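Local coordinates for lipoprotein (Actinomyces odontolyticus, PDB 3UP9), which probably binds L-methionine as the lipid-anchored substrate-binding lipoprotein of an NlpA-family uptake system, here holding selenomethionine in its cleft, at residues 83-88 with 230-235; 19-24 with 221-226; 122-127 with 170-175; 5-10 with 213-218; 160-165 with 181-186. All coordinates share one frame; numbering follows the deposited sequence. Where two conformers were deposited one is given.

Interaction 1: 83-88 with 230-235; sequences EGIHLE and QYIEKT. With MSE (selenomethionine), chain B.
This is a small, buried apolar contact between I85 and H86 of segment 83-88, which carries the short strand 86-87, and I232 of helix 226-235. I232 does most of the work. Its CD1 lies 4.3 Å from H86 CB and 4.5 Å from I85 CG2, so one methyl touches two successive residues of 83-88. P243 of strand 242-243 and V241 also lie against I232. Only the base of H86 meets the helix; its ring serves another partner. H86 NE2 donates to E88 OE2 at 2.9 Å, with the acceptor almost in the ring plane. OE2 uses its anti lone pair, which faces away from OE1. E88 OE1 accepts from the amino N of the bound selenomethionine at 2.6 Å and from N176 N. H86 thus acts as a second-shell residue that helps to fix the rotation of the E88 carboxylate. An alanine here would probably leave the ligand's amino group without its acidic mate and H86 NE2 without its acceptor. The ligand is also held by R120, N202 and N174. An acidic group for the ammonium, with an arginine also at hand, is typical of the amino-acid clefts of periplasmic-type binding proteins, to whose clan the NlpA family belongs.

Interaction 2: 19-24 with 221-226; sequences AKILTY and KLLHSD
L223 has the most surface buried here, and it meets I21 and L22 of helix 15-28. L223 stands in the last turn of helix 213-223. Its CB does not aim straight at the other helix, but the end of the side chain comes nearer. The methyl CD2 does all the close touching. L223 CD2 lies 3.7 Å from I21 CG2 and 4.3 Å from L22 CD2, so it rests against two neighbouring side chains at once. I21 and L223 cross at about a right angle. CG2 of I21 is anti to the backbone N, since chi1 (to CG1) is -66°; this turns that methyl toward L223. L22 arrives by its far end, with CD2 leading. F61 of strand 59-64 touches all three residues and joins them to the sheet. I21 also touches V228 and I232 of helix 226-235.

Just past L223 the chain turns. S225 OG donates to L222 O at 2.6 Å, in the carbonyl plane, and S225 N reaches the same oxygen. S225 OG also bonds V228 N, as the N-cap of helix 226-235. These local polar bonds probably help to set the turn between helices 213-223 and 226-235. Across the contact only methyl groups meet. Its hold on helix 15-28 is dispersive and hydrophobic, and depends on shape and burial rather than direction.

Interaction 3: 122-127 with 170-175; sequences LELLAT and YAVING. With MSE (selenomethionine), chain B.
Helix residues 122-127 lie beside strand 170-173, and the backbones come closest at L124 and V172, whose CA atoms are 8.8 Å apart. V172 is the strand residue that meets the helix. Its two methyls are shared out. V172 CG2 lies 4.0 Å from L125 CD1 and 4.2 Å from L125 CD2, and the two side chains meet tip to tip. V172 CG1 faces L124 CD2 at 4.3 Å. V172 has CG1 anti to the backbone N (chi1 -170°), which spreads the methyls over the two leucines. Both leucines also touch V92 of strand 91-93, and V172 touches I109 of strand 107-112. Helix 115-127 thus covers one face of the five-stranded mixed sheet, in the alpha/beta style of a periplasmic-type binding protein lobe. In such lobes the loops after the strands carry ligand residues, and N174 does so here. N174 ND2 donates to OXT of the bound selenomethionine at 3.0 Å, nearly straight at 174°. ND2 also bonds N117 OD1, from the same helix 115-127. N174 sits at the N-cap position of helix 175-180, but its side chain makes no capping bond; ND2 points to the ligand and N117.

Interaction 4: 5-10 with 213-218; sequences DVVTLT and VDAIAK
Strand 7-10 and helix 213-218 pass at a closest axis distance of 8.8 Å, with their directions 71° apart. The backbones are nearest at V7 and A215, where the CA atoms are 6.3 Å apart. The small side chain of A215 is consistent with this close approach. Its CB points at the strand and is met by V7 CG1 at 3.4 Å, a tight contact. V7 CG1 is anti to the backbone N (chi1 170°), which turns this methyl to the helix. L9, two residues on along the same strand face, spreads its two methyls over the helix. L9 CD2 lies 4.0 Å from A215 CB and 3.9 Å from I216 CG1. L9 CD1 instead rests near the carbonyl of A215, 3.9 Å from A215 O. L9 and I216 cross obliquely. Replacing L9 by an alanine would probably open a gap beside A215 and leave I216 without its apolar partner on this strand. T8 lies between V7 and L9 and points away from the helix. Strand 7-13 runs parallel to both its neighbours in the sheet, 35-41 and 59-64. L9 makes backbone bonds with K36 and D38, and T10 with D58 and A59. I216 also touches L204 and W206 of strand 201-207. Helix 213-223 therefore lies on the sheet across the first strand and reaches over to strand 201-207.

Interaction 5: 160-165 with 181-186; sequences QLVRSL and GGKTIS
S164 OG donates to L161 O at 2.6 Å, a bond within the short, weakly bonded helical turn about 161-164. S164 N also bonds L161 O, weakly, so two groups grip this oxygen. The OG donor is tilted 17° from the carbonyl plane. From this turn, V162 and L165 point toward 181-186. V162 CG1 lies 4.0 Å from G181 CA and 4.1 Å from K183 CE. L165 CD1 meets K183 CE more closely, at 3.5 Å. V162 and L165 each meet K183 tip to tip. The contact is thus apolar on the lysine side too: its carbon chain, bent at chi4 (-29°), does the touching. G181 has no side chain; a CB there would lie only 2.8 Å from V162 CG1, so any side chain at G181 would clash with V162. V162 and L165 also touch I173 of strand 170-173, so the turn sits between that strand and the 181-183 loop. This loop ends helix 175-180. G182, with positive phi (75°), is the C-prime residue of its Schellman motif, and T184 then N-caps the next helix.

Interactions 1 and 3 share the ligand. Their centres are 21 Å apart, yet E88 and N174 both bond the selenomethionine, at its amino and carboxylate ends, and E88 OE1 lies 3.6 Å from G175 CA. Interactions 1 and 2 touch directly, with centres 9 Å apart: H224 packs against 83-85, and K20 against Y231. Interaction 4 uses the start of the same helix as interaction 2, 213-223, and is centred 14 Å from it. Interaction 5 adjoins interaction 3, with centres 13 Å apart; A171 CB is 3.4 Å from L165 CD2. Contacts 2 and 4 lie on the opposite side of the chain's centre from contact 3. The ligand thus lies between the group 1, 2, 4 and the pair 3, 5.

Interaction 1: 83-88 with 230-235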
# COMPACT_ATOMS: atom_id res chain seq x y z
N GLU A 83 -11.01 8.87 -5.34
CA GLU A 83 -11.14 9.02 -3.89
C GLU A 83 -10.54 7.84 -3.12
O GLU A 83 -10.58 6.73 -3.58
CB GLU A 83 -12.61 9.05 -3.53
CG GLU A 83 -13.37 10.29 -3.91
CD GLU A 83 -14.83 10.22 -3.46
OE1 GLU A 83 -15.05 10.17 -2.22
OE2 GLU A 83 -15.73 10.23 -4.36
N GLY A 84 -10.09 8.09 -1.92
CA GLY A 84 -9.61 7.06 -1.01
C GLY A 84 -10.62 5.94 -0.87
O GLY A 84 -11.81 6.15 -0.61
N ILE A 85 -10.14 4.75 -1.08
CA ILE A 85 -10.96 3.56 -0.86
C ILE A 85 -10.72 2.94 0.53
O ILE A 85 -11.66 2.72 1.27
CB ILE A 85 -10.73 2.53 -1.99
CG1 ILE A 85 -11.15 3.23 -3.29
CG2 ILE A 85 -11.53 1.18 -1.73
CD1 ILE A 85 -10.37 2.68 -4.46
N HIS A 86 -9.46 2.68 0.85
CA HIS A 86 -9.10 2.13 2.12
C HIS A 86 -7.68 2.50 2.50
O HIS A 86 -6.89 2.89 1.67
CB HIS A 86 -9.20 0.62 2.09
CG HIS A 86 -8.16 -0.04 1.22
ND1 HIS A 86 -8.38 -0.34 -0.05
CD2 HIS A 86 -6.88 -0.45 1.50
CE1 HIS A 86 -7.28 -0.91 -0.58
NE2 HIS A 86 -6.37 -0.98 0.38
N LEU A 87 -7.43 2.38 3.81
CA LEU A 87 -6.16 2.54 4.42
C LEU A 87 -5.66 1.18 4.91
O LEU A 87 -6.46 0.36 5.42
CB LEU A 87 -6.33 3.49 5.62
CG LEU A 87 -5.16 3.79 6.53
CD1 LEU A 87 -4.23 4.71 5.74
CD2 LEU A 87 -5.68 4.45 7.82
N GLU A 88 -4.36 0.94 4.74
CA GLU A 88 -3.65 -0.20 5.33
C GLU A 88 -2.62 0.33 6.32
O GLU A 88 -1.56 0.77 5.87
CB GLU A 88 -2.88 -0.98 4.26
CG GLU A 88 -3.70 -1.88 3.34
CD GLU A 88 -3.03 -2.06 1.99
OE1 GLU A 88 -1.79 -2.22 1.94
OE2 GLU A 88 -3.72 -2.00 0.94
N GLN A 230 -18.89 -2.85 3.13
CA GLN A 230 -19.35 -4.00 3.89
C GLN A 230 -18.49 -5.21 3.57
O GLN A 230 -18.08 -5.90 4.47
CB GLN A 230 -20.86 -4.28 3.65
CG GLN A 230 -21.68 -3.20 4.31
CD GLN A 230 -23.19 -3.39 4.22
OE1 GLN A 230 -23.73 -3.97 3.27
NE2 GLN A 230 -23.86 -2.84 5.20
N TYR A 231 -18.20 -5.45 2.31
CA TYR A 231 -17.22 -6.49 1.99
C TYR A 231 -15.88 -6.28 2.75
O TYR A 231 -15.36 -7.22 3.33
CB TYR A 231 -16.96 -6.59 0.47
CG TYR A 231 -15.85 -7.57 0.14
CD1 TYR A 231 -16.12 -8.95 0.04
CD2 TYR A 231 -14.52 -7.13 -0.06
CE1 TYR A 231 -15.11 -9.87 -0.23
CE2 TYR A 231 -13.50 -8.05 -0.32
CZ TYR A 231 -13.82 -9.41 -0.42
OH TYR A 231 -12.87 -10.30 -0.64
N ILE A 232 -15.34 -5.07 2.76
CA ILE A 232 -14.05 -4.83 3.45
C ILE A 232 -14.20 -5.08 4.94
O ILE A 232 -13.35 -5.73 5.54
CB ILE A 232 -13.45 -3.42 3.21
CG1 ILE A 232 -13.13 -3.22 1.73
CG2 ILE A 232 -12.24 -3.19 4.06
CD1 ILE A 232 -12.74 -1.80 1.37
N GLU A 233 -15.28 -4.62 5.53
CA GLU A 233 -15.46 -4.76 6.98
C GLU A 233 -15.70 -6.23 7.37
O GLU A 233 -15.30 -6.64 8.43
CB GLU A 233 -16.62 -3.89 7.45
CG GLU A 233 -16.32 -2.42 7.26
CD GLU A 233 -17.45 -1.50 7.69
OE1 GLU A 233 -18.64 -1.79 7.48
OE2 GLU A 233 -17.11 -0.43 8.21
N LYS A 234 -16.34 -7.00 6.50
CA LYS A 234 -16.57 -8.41 6.76
C LYS A 234 -15.29 -9.17 6.58
O LYS A 234 -14.97 -10.00 7.39
CB LYS A 234 -17.67 -9.01 5.85
CG LYS A 234 -19.11 -8.58 6.19
CD LYS A 234 -20.17 -9.42 5.47
CE LYS A 234 -20.62 -8.89 4.10
NZ LYS A 234 -22.10 -9.07 3.97
N THR A 235 -14.52 -8.87 5.55
CA THR A 235 -13.35 -9.67 5.19
C THR A 235 -12.13 -9.43 6.13
O THR A 235 -11.43 -10.37 6.51
CB THR A 235 -13.04 -9.45 3.69
OG1 THR A 235 -14.26 -9.63 2.94
CG2 THR A 235 -11.95 -10.39 3.17
N MSE B . -1.05 -1.10 -0.33
CA MSE B . 0.04 -0.22 0.13
C MSE B . -0.33 0.63 1.32
O MSE B . -1.51 1.05 1.44
OXT MSE B . 0.58 0.88 2.13
CB MSE B . 0.48 0.69 -0.98
CG MSE B . 1.73 1.57 -0.65
SE MSE B . 2.16 2.70 -2.14
CE MSE B . 2.40 1.41 -3.65

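Interaction 2: 19-24 with 221-226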
# COMPACT_ATOMS: atom_id res chain seq x y z
N ALA A 19 -6.85 -7.00 -5.25
CA ALA A 19 -7.47 -7.96 -6.18
C ALA A 19 -8.68 -8.62 -5.56
O ALA A 19 -9.65 -8.85 -6.26
CB ALA A 19 -6.49 -8.99 -6.76
N LYS A 20 -8.68 -8.91 -4.27
CA LYS A 20 -9.90 -9.47 -3.63
C LYS A 20 -11.12 -8.52 -3.72
O LYS A 20 -12.24 -8.94 -4.02
CB LYS A 20 -9.63 -9.85 -2.17
CG LYS A 20 -8.60 -10.94 -2.00
CD LYS A 20 -8.55 -11.51 -0.59
CE LYS A 20 -7.84 -12.88 -0.50
NZ LYS A 20 -8.69 -14.13 -0.39
N ILE A 21 -10.92 -7.25 -3.42
CA ILE A 21 -11.98 -6.22 -3.50
C ILE A 21 -12.47 -6.16 -4.94
O ILE A 21 -13.67 -6.16 -5.18
CB ILE A 21 -11.46 -4.82 -3.05
CG1 ILE A 21 -11.09 -4.81 -1.57
CG2 ILE A 21 -12.47 -3.73 -3.32
CD1 ILE A 21 -10.22 -3.58 -1.23
N LEU A 22 -11.55 -6.16 -5.91
CA LEU A 22 -11.93 -6.10 -7.34
C LEU A 22 -12.69 -7.36 -7.79
O LEU A 22 -13.51 -7.27 -8.68
CB LEU A 22 -10.75 -5.85 -8.28
CG LEU A 22 -10.00 -4.52 -8.19
CD1 LEU A 22 -8.79 -4.61 -9.11
CD2 LEU A 22 -10.92 -3.34 -8.50
N THR A 23 -12.44 -8.50 -7.12
CA THR A 23 -13.04 -9.76 -7.50
C THR A 23 -14.49 -9.75 -6.92
O THR A 23 -15.43 -10.10 -7.64
CB THR A 23 -12.18 -10.95 -7.06
OG1 THR A 23 -10.91 -10.88 -7.73
CG2 THR A 23 -12.84 -12.32 -7.38
N TYR A 24 -14.67 -9.27 -5.68
CA TYR A 24 -16.00 -9.06 -5.14
C TYR A 24 -16.83 -8.20 -6.11
O TYR A 24 -17.94 -8.57 -6.51
CB TYR A 24 -15.98 -8.46 -3.73
CG TYR A 24 -17.35 -8.02 -3.31
CD1 TYR A 24 -18.29 -8.94 -2.89
CD2 TYR A 24 -17.73 -6.73 -3.46
CE1 TYR A 24 -19.56 -8.53 -2.52
CE2 TYR A 24 -19.00 -6.31 -3.15
CZ TYR A 24 -19.90 -7.20 -2.66
OH TYR A 24 -21.17 -6.75 -2.38
N LYS A 221 -17.19 4.45 -8.85
CA LYS A 221 -18.43 4.49 -8.09
C LYS A 221 -18.64 3.14 -7.34
O LYS A 221 -18.91 3.15 -6.13
CB LYS A 221 -19.58 4.91 -8.99
CG LYS A 221 -20.95 4.77 -8.38
CD LYS A 221 -21.92 5.88 -8.79
CE LYS A 221 -23.16 5.84 -7.87
NZ LYS A 221 -23.58 7.17 -7.32
N LEU A 222 -18.38 2.00 -8.00
CA LEU A 222 -18.51 0.68 -7.35
C LEU A 222 -17.52 0.47 -6.15
O LEU A 222 -17.91 -0.03 -5.07
CB LEU A 222 -18.42 -0.47 -8.39
CG LEU A 222 -19.44 -0.51 -9.53
CD1 LEU A 222 -19.12 -1.68 -10.45
CD2 LEU A 222 -20.89 -0.54 -9.05
N LEU A 223 -16.27 0.90 -6.33
CA LEU A 223 -15.24 0.85 -5.27
C LEU A 223 -15.55 1.70 -4.03
O LEU A 223 -14.99 1.46 -2.98
CB LEU A 223 -13.88 1.27 -5.83
CG LEU A 223 -12.99 0.23 -6.50
CD1 LEU A 223 -11.92 0.96 -7.31
CD2 LEU A 223 -12.38 -0.70 -5.47
N HIS A 224 -16.41 2.72 -4.18
CA HIS A 224 -16.85 3.57 -3.05
C HIS A 224 -18.27 3.38 -2.72
O HIS A 224 -18.90 4.24 -2.19
CB HIS A 224 -16.64 5.03 -3.34
CG HIS A 224 -15.23 5.38 -3.39
ND1 HIS A 224 -14.50 5.13 -4.46
CD2 HIS A 224 -14.39 5.93 -2.44
CE1 HIS A 224 -13.24 5.50 -4.23
NE2 HIS A 224 -13.18 6.01 -3.00
N SER A 225 -18.79 2.18 -3.01
CA SER A 225 -20.14 1.82 -2.65
C SER A 225 -20.24 1.27 -1.23
O SER A 225 -19.24 0.90 -0.63
CB SER A 225 -20.69 0.76 -3.62
OG SER A 225 -19.98 -0.47 -3.52
N ASP A 226 -21.48 1.19 -0.72
CA ASP A 226 -21.79 0.63 0.60
C ASP A 226 -21.48 -0.87 0.57
O ASP A 226 -21.02 -1.44 1.55
CB ASP A 226 -23.26 0.88 0.97
CG ASP A 226 -23.47 1.10 2.47
OD1 ASP A 226 -23.40 0.12 3.26
OD2 ASP A 226 -23.72 2.26 2.86

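Interaction 3: 122-127 with 170-175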
# COMPACT_ATOMS: atom_id res chain seq x y z
N LEU A 122 10.00 5.54 8.10
CA LEU A 122 10.80 6.47 8.91
C LEU A 122 9.95 7.32 9.85
O LEU A 122 10.28 7.41 11.03
CB LEU A 122 11.79 7.30 8.06
CG LEU A 122 12.97 6.41 7.52
CD1 LEU A 122 13.81 7.20 6.52
CD2 LEU A 122 13.80 5.81 8.65
N GLU A 123 8.83 7.88 9.38
CA GLU A 123 7.90 8.63 10.27
C GLU A 123 7.36 7.74 11.42
O GLU A 123 7.23 8.17 12.57
CB GLU A 123 6.67 9.15 9.51
CG GLU A 123 6.89 9.85 8.19
CD GLU A 123 7.51 11.21 8.32
OE1 GLU A 123 7.77 11.61 9.48
OE2 GLU A 123 7.73 11.87 7.26
N LEU A 124 6.99 6.51 11.05
CA LEU A 124 6.41 5.59 11.99
C LEU A 124 7.43 5.36 13.08
O LEU A 124 7.06 5.37 14.25
CB LEU A 124 6.00 4.26 11.32
CG LEU A 124 5.41 3.23 12.28
CD1 LEU A 124 4.13 3.84 12.87
CD2 LEU A 124 5.16 1.93 11.52
N LEU A 125 8.70 5.15 12.69
CA LEU A 125 9.76 4.93 13.67
C LEU A 125 10.02 6.20 14.52
O LEU A 125 10.30 6.07 15.71
CB LEU A 125 11.04 4.34 13.02
CG LEU A 125 10.90 2.95 12.30
CD1 LEU A 125 12.13 2.54 11.50
CD2 LEU A 125 10.50 1.86 13.26
N ALA A 126 9.92 7.41 13.93
CA ALA A 126 9.96 8.67 14.70
C ALA A 126 8.90 8.70 15.80
O ALA A 126 9.19 9.21 16.85
CB ALA A 126 9.81 9.89 13.81
N THR A 127 7.69 8.17 15.59
CA THR A 127 6.64 8.25 16.64
C THR A 127 7.06 7.43 17.84
O THR A 127 6.58 7.67 18.91
CB THR A 127 5.23 7.73 16.20
OG1 THR A 127 5.29 6.31 15.85
CG2 THR A 127 4.66 8.57 15.04
N TYR A 170 13.80 -6.66 13.06
CA TYR A 170 12.49 -6.09 12.75
C TYR A 170 12.46 -5.78 11.30
O TYR A 170 13.51 -5.66 10.68
CB TYR A 170 12.21 -4.76 13.51
CG TYR A 170 12.40 -4.87 15.00
CD1 TYR A 170 13.66 -4.76 15.56
CD2 TYR A 170 11.36 -5.14 15.82
CE1 TYR A 170 13.85 -4.94 16.91
CE2 TYR A 170 11.54 -5.29 17.17
CZ TYR A 170 12.79 -5.20 17.73
OH TYR A 170 12.99 -5.32 19.11
N ALA A 171 11.26 -5.60 10.75
CA ALA A 171 11.14 -4.98 9.40
C ALA A 171 9.88 -4.13 9.37
O ALA A 171 8.91 -4.50 10.01
CB ALA A 171 11.11 -6.05 8.31
N VAL A 172 9.90 -2.99 8.67
CA VAL A 172 8.67 -2.18 8.48
C VAL A 172 8.00 -2.62 7.18
O VAL A 172 8.63 -2.64 6.15
CB VAL A 172 8.94 -0.64 8.50
CG1 VAL A 172 7.62 0.13 8.55
CG2 VAL A 172 9.85 -0.28 9.72
N ILE A 173 6.70 -2.97 7.24
CA ILE A 173 6.08 -3.69 6.16
C ILE A 173 4.66 -3.18 5.86
O ILE A 173 3.77 -3.32 6.68
CB ILE A 173 5.99 -5.20 6.42
CG1 ILE A 173 7.31 -5.80 6.94
CG2 ILE A 173 5.52 -5.92 5.14
CD1 ILE A 173 7.34 -7.35 6.97
N ASN A 174 4.44 -2.69 4.63
CA ASN A 174 3.12 -2.29 4.14
C ASN A 174 2.14 -3.43 4.19
O ASN A 174 2.50 -4.63 3.94
CB ASN A 174 3.23 -1.76 2.69
CG ASN A 174 4.14 -0.53 2.56
OD1 ASN A 174 5.37 -0.62 2.63
ND2 ASN A 174 3.52 0.62 2.37
N GLY A 175 0.88 -3.09 4.47
CA GLY A 175 -0.20 -4.09 4.56
C GLY A 175 -0.27 -5.16 3.48
O GLY A 175 -0.28 -6.34 3.80
N MSE B . -1.05 -1.10 -0.33
CA MSE B . 0.04 -0.22 0.13
C MSE B . -0.33 0.63 1.32
O MSE B . -1.51 1.05 1.44
OXT MSE B . 0.58 0.88 2.13
CB MSE B . 0.48 0.69 -0.98
CG MSE B . 1.73 1.57 -0.65
SE MSE B . 2.16 2.70 -2.14
CE MSE B . 2.40 1.41 -3.65

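Interaction 4: 5-10 with 213-218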
# COMPACT_ATOMS: atom_id res chain seq x y z
N ASP A 5 -22.17 -3.29 -26.22
CA ASP A 5 -21.36 -2.16 -25.62
C ASP A 5 -21.12 -2.21 -24.06
O ASP A 5 -21.02 -1.15 -23.40
CB ASP A 5 -21.89 -0.77 -26.09
CG ASP A 5 -23.31 -0.43 -25.57
OD1 ASP A 5 -23.70 -0.87 -24.47
OD2 ASP A 5 -24.04 0.32 -26.28
N VAL A 6 -20.99 -3.43 -23.49
CA VAL A 6 -20.33 -3.67 -22.19
C VAL A 6 -18.82 -3.32 -22.40
O VAL A 6 -18.22 -3.79 -23.35
CB VAL A 6 -20.55 -5.15 -21.71
CG1 VAL A 6 -19.61 -5.55 -20.58
CG2 VAL A 6 -21.99 -5.41 -21.27
N VAL A 7 -18.21 -2.46 -21.57
CA VAL A 7 -16.77 -2.13 -21.73
C VAL A 7 -15.93 -3.02 -20.77
O VAL A 7 -16.28 -3.19 -19.61
CB VAL A 7 -16.47 -0.61 -21.46
CG1 VAL A 7 -14.95 -0.32 -21.37
CG2 VAL A 7 -17.14 0.24 -22.53
N THR A 8 -14.82 -3.57 -21.26
CA THR A 8 -13.98 -4.41 -20.43
C THR A 8 -12.84 -3.59 -19.98
O THR A 8 -12.29 -2.87 -20.80
CB THR A 8 -13.42 -5.62 -21.18
OG1 THR A 8 -14.47 -6.55 -21.34
CG2 THR A 8 -12.32 -6.28 -20.38
N LEU A 9 -12.45 -3.72 -18.70
CA LEU A 9 -11.37 -2.92 -18.13
C LEU A 9 -10.26 -3.79 -17.58
O LEU A 9 -10.51 -4.55 -16.68
CB LEU A 9 -11.87 -2.07 -16.97
CG LEU A 9 -12.78 -0.88 -17.16
CD1 LEU A 9 -13.11 -0.32 -15.78
CD2 LEU A 9 -12.07 0.17 -17.97
N THR A 10 -9.02 -3.66 -18.08
CA THR A 10 -7.89 -4.38 -17.50
C THR A 10 -7.37 -3.52 -16.31
O THR A 10 -6.96 -2.35 -16.47
CB THR A 10 -6.83 -4.75 -18.61
OG1 THR A 10 -7.49 -5.32 -19.75
CG2 THR A 10 -5.82 -5.79 -18.10
N VAL A 213 -13.03 6.42 -20.07
CA VAL A 213 -13.32 7.15 -18.82
C VAL A 213 -14.75 6.96 -18.33
O VAL A 213 -14.96 7.04 -17.13
CB VAL A 213 -13.02 8.71 -18.87
CG1 VAL A 213 -11.56 9.01 -18.55
CG2 VAL A 213 -13.49 9.31 -20.17
N ASP A 214 -15.72 6.73 -19.20
CA ASP A 214 -17.05 6.35 -18.70
C ASP A 214 -17.02 5.09 -17.88
O ASP A 214 -17.58 5.07 -16.79
CB ASP A 214 -18.05 6.16 -19.81
CG ASP A 214 -18.43 7.45 -20.47
OD1 ASP A 214 -17.95 8.51 -20.04
OD2 ASP A 214 -19.21 7.40 -21.43
N ALA A 215 -16.37 4.05 -18.41
CA ALA A 215 -16.27 2.76 -17.73
C ALA A 215 -15.49 2.88 -16.37
O ALA A 215 -15.93 2.34 -15.35
CB ALA A 215 -15.64 1.71 -18.67
N ILE A 216 -14.36 3.59 -16.38
CA ILE A 216 -13.51 3.80 -15.16
C ILE A 216 -14.28 4.58 -14.06
O ILE A 216 -14.18 4.26 -12.91
CB ILE A 216 -12.21 4.53 -15.53
CG1 ILE A 216 -11.29 3.59 -16.30
CG2 ILE A 216 -11.50 5.02 -14.31
CD1 ILE A 216 -10.36 4.26 -17.27
N ALA A 217 -15.07 5.58 -14.45
CA ALA A 217 -15.96 6.30 -13.49
C ALA A 217 -17.00 5.35 -12.90
O ALA A 217 -17.37 5.50 -11.73
CB ALA A 217 -16.63 7.52 -14.13
N LYS A 218 -17.46 4.35 -13.67
CA LYS A 218 -18.36 3.32 -13.07
C LYS A 218 -17.62 2.44 -12.01
O LYS A 218 -18.15 2.24 -10.94
CB LYS A 218 -19.08 2.48 -14.14
CG LYS A 218 -20.19 3.22 -14.91
CD LYS A 218 -20.67 2.47 -16.18
CE LYS A 218 -21.76 3.25 -16.90
NZ LYS A 218 -22.70 2.39 -17.67

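Interaction 5: 160-165 with 181-186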
# COMPACT_ATOMS: atom_id res chain seq x y z
N GLN A 160 10.52 -8.54 -0.68
CA GLN A 160 11.51 -9.26 0.13
C GLN A 160 11.38 -8.91 1.64
O GLN A 160 12.08 -9.46 2.50
CB GLN A 160 12.94 -8.90 -0.39
CG GLN A 160 13.25 -9.46 -1.77
CD GLN A 160 12.94 -10.95 -1.85
OE1 GLN A 160 13.52 -11.76 -1.11
NE2 GLN A 160 12.00 -11.31 -2.72
N LEU A 161 10.47 -7.97 1.95
CA LEU A 161 10.27 -7.51 3.34
C LEU A 161 9.92 -8.63 4.35
O LEU A 161 10.59 -8.75 5.38
CB LEU A 161 9.23 -6.38 3.40
CG LEU A 161 9.79 -5.01 3.02
CD1 LEU A 161 8.63 -4.09 2.72
CD2 LEU A 161 10.71 -4.43 4.06
N VAL A 162 8.87 -9.41 4.08
CA VAL A 162 8.47 -10.53 4.95
C VAL A 162 9.60 -11.54 5.07
O VAL A 162 9.95 -11.88 6.17
CB VAL A 162 7.21 -11.25 4.47
CG1 VAL A 162 6.91 -12.53 5.31
CG2 VAL A 162 6.06 -10.31 4.52
N ARG A 163 10.18 -11.99 3.97
CA ARG A 163 11.42 -12.83 4.00
C ARG A 163 12.57 -12.22 4.87
O ARG A 163 13.30 -12.97 5.51
CB ARG A 163 11.91 -13.15 2.56
CG ARG A 163 13.17 -14.00 2.40
CD ARG A 163 13.01 -15.34 3.11
NE ARG A 163 14.02 -16.40 2.79
CZ ARG A 163 15.13 -16.72 3.50
NH1 ARG A 163 15.50 -16.05 4.59
NH2 ARG A 163 15.91 -17.73 3.09
N SER A 164 12.71 -10.89 4.93
CA SER A 164 13.81 -10.25 5.66
C SER A 164 13.67 -10.43 7.15
O SER A 164 14.64 -10.30 7.87
CB SER A 164 13.98 -8.78 5.30
OG SER A 164 12.99 -7.97 5.91
N LEU A 165 12.46 -10.73 7.63
CA LEU A 165 12.21 -11.09 9.03
C LEU A 165 13.02 -12.32 9.52
O LEU A 165 13.31 -12.43 10.71
CB LEU A 165 10.69 -11.25 9.29
CG LEU A 165 9.74 -10.05 9.05
CD1 LEU A 165 8.28 -10.46 9.18
CD2 LEU A 165 10.08 -8.88 9.94
N GLY A 181 2.34 -12.40 3.31
CA GLY A 181 3.08 -13.22 4.28
C GLY A 181 2.32 -13.91 5.41
O GLY A 181 2.95 -14.44 6.35
N GLY A 182 0.99 -13.91 5.34
CA GLY A 182 0.15 -14.54 6.37
C GLY A 182 0.10 -13.71 7.64
O GLY A 182 -0.19 -14.20 8.70
N LYS A 183 0.39 -12.43 7.56
CA LYS A 183 0.44 -11.61 8.76
C LYS A 183 -0.76 -10.65 8.83
O LYS A 183 -1.36 -10.30 7.83
CB LYS A 183 1.79 -10.90 8.79
CG LYS A 183 2.92 -11.92 8.78
CD LYS A 183 4.26 -11.30 9.09
CE LYS A 183 5.33 -12.37 9.12
NZ LYS A 183 4.74 -13.66 9.52
N THR A 184 -1.13 -10.25 10.03
CA THR A 184 -2.19 -9.28 10.21
C THR A 184 -1.73 -8.21 11.22
O THR A 184 -0.79 -8.41 11.94
CB THR A 184 -3.47 -10.00 10.70
OG1 THR A 184 -3.27 -10.38 12.08
CG2 THR A 184 -3.85 -11.27 9.83
N ILE A 185 -2.42 -7.08 11.28
CA ILE A 185 -2.12 -6.03 12.26
C ILE A 185 -2.43 -6.52 13.65
O ILE A 185 -1.61 -6.47 14.54
CB ILE A 185 -2.85 -4.71 11.91
CG1 ILE A 185 -2.10 -4.02 10.76
CG2 ILE A 185 -2.99 -3.77 13.11
CD1 ILE A 185 -0.71 -3.49 11.10
N SER A 186 -3.62 -7.01 13.86
CA SER A 186 -4.01 -7.41 15.18
C SER A 186 -3.07 -8.47 15.73
O SER A 186 -2.70 -8.45 16.92
CB SER A 186 -5.43 -7.93 15.14
OG SER A 186 -5.73 -8.55 16.36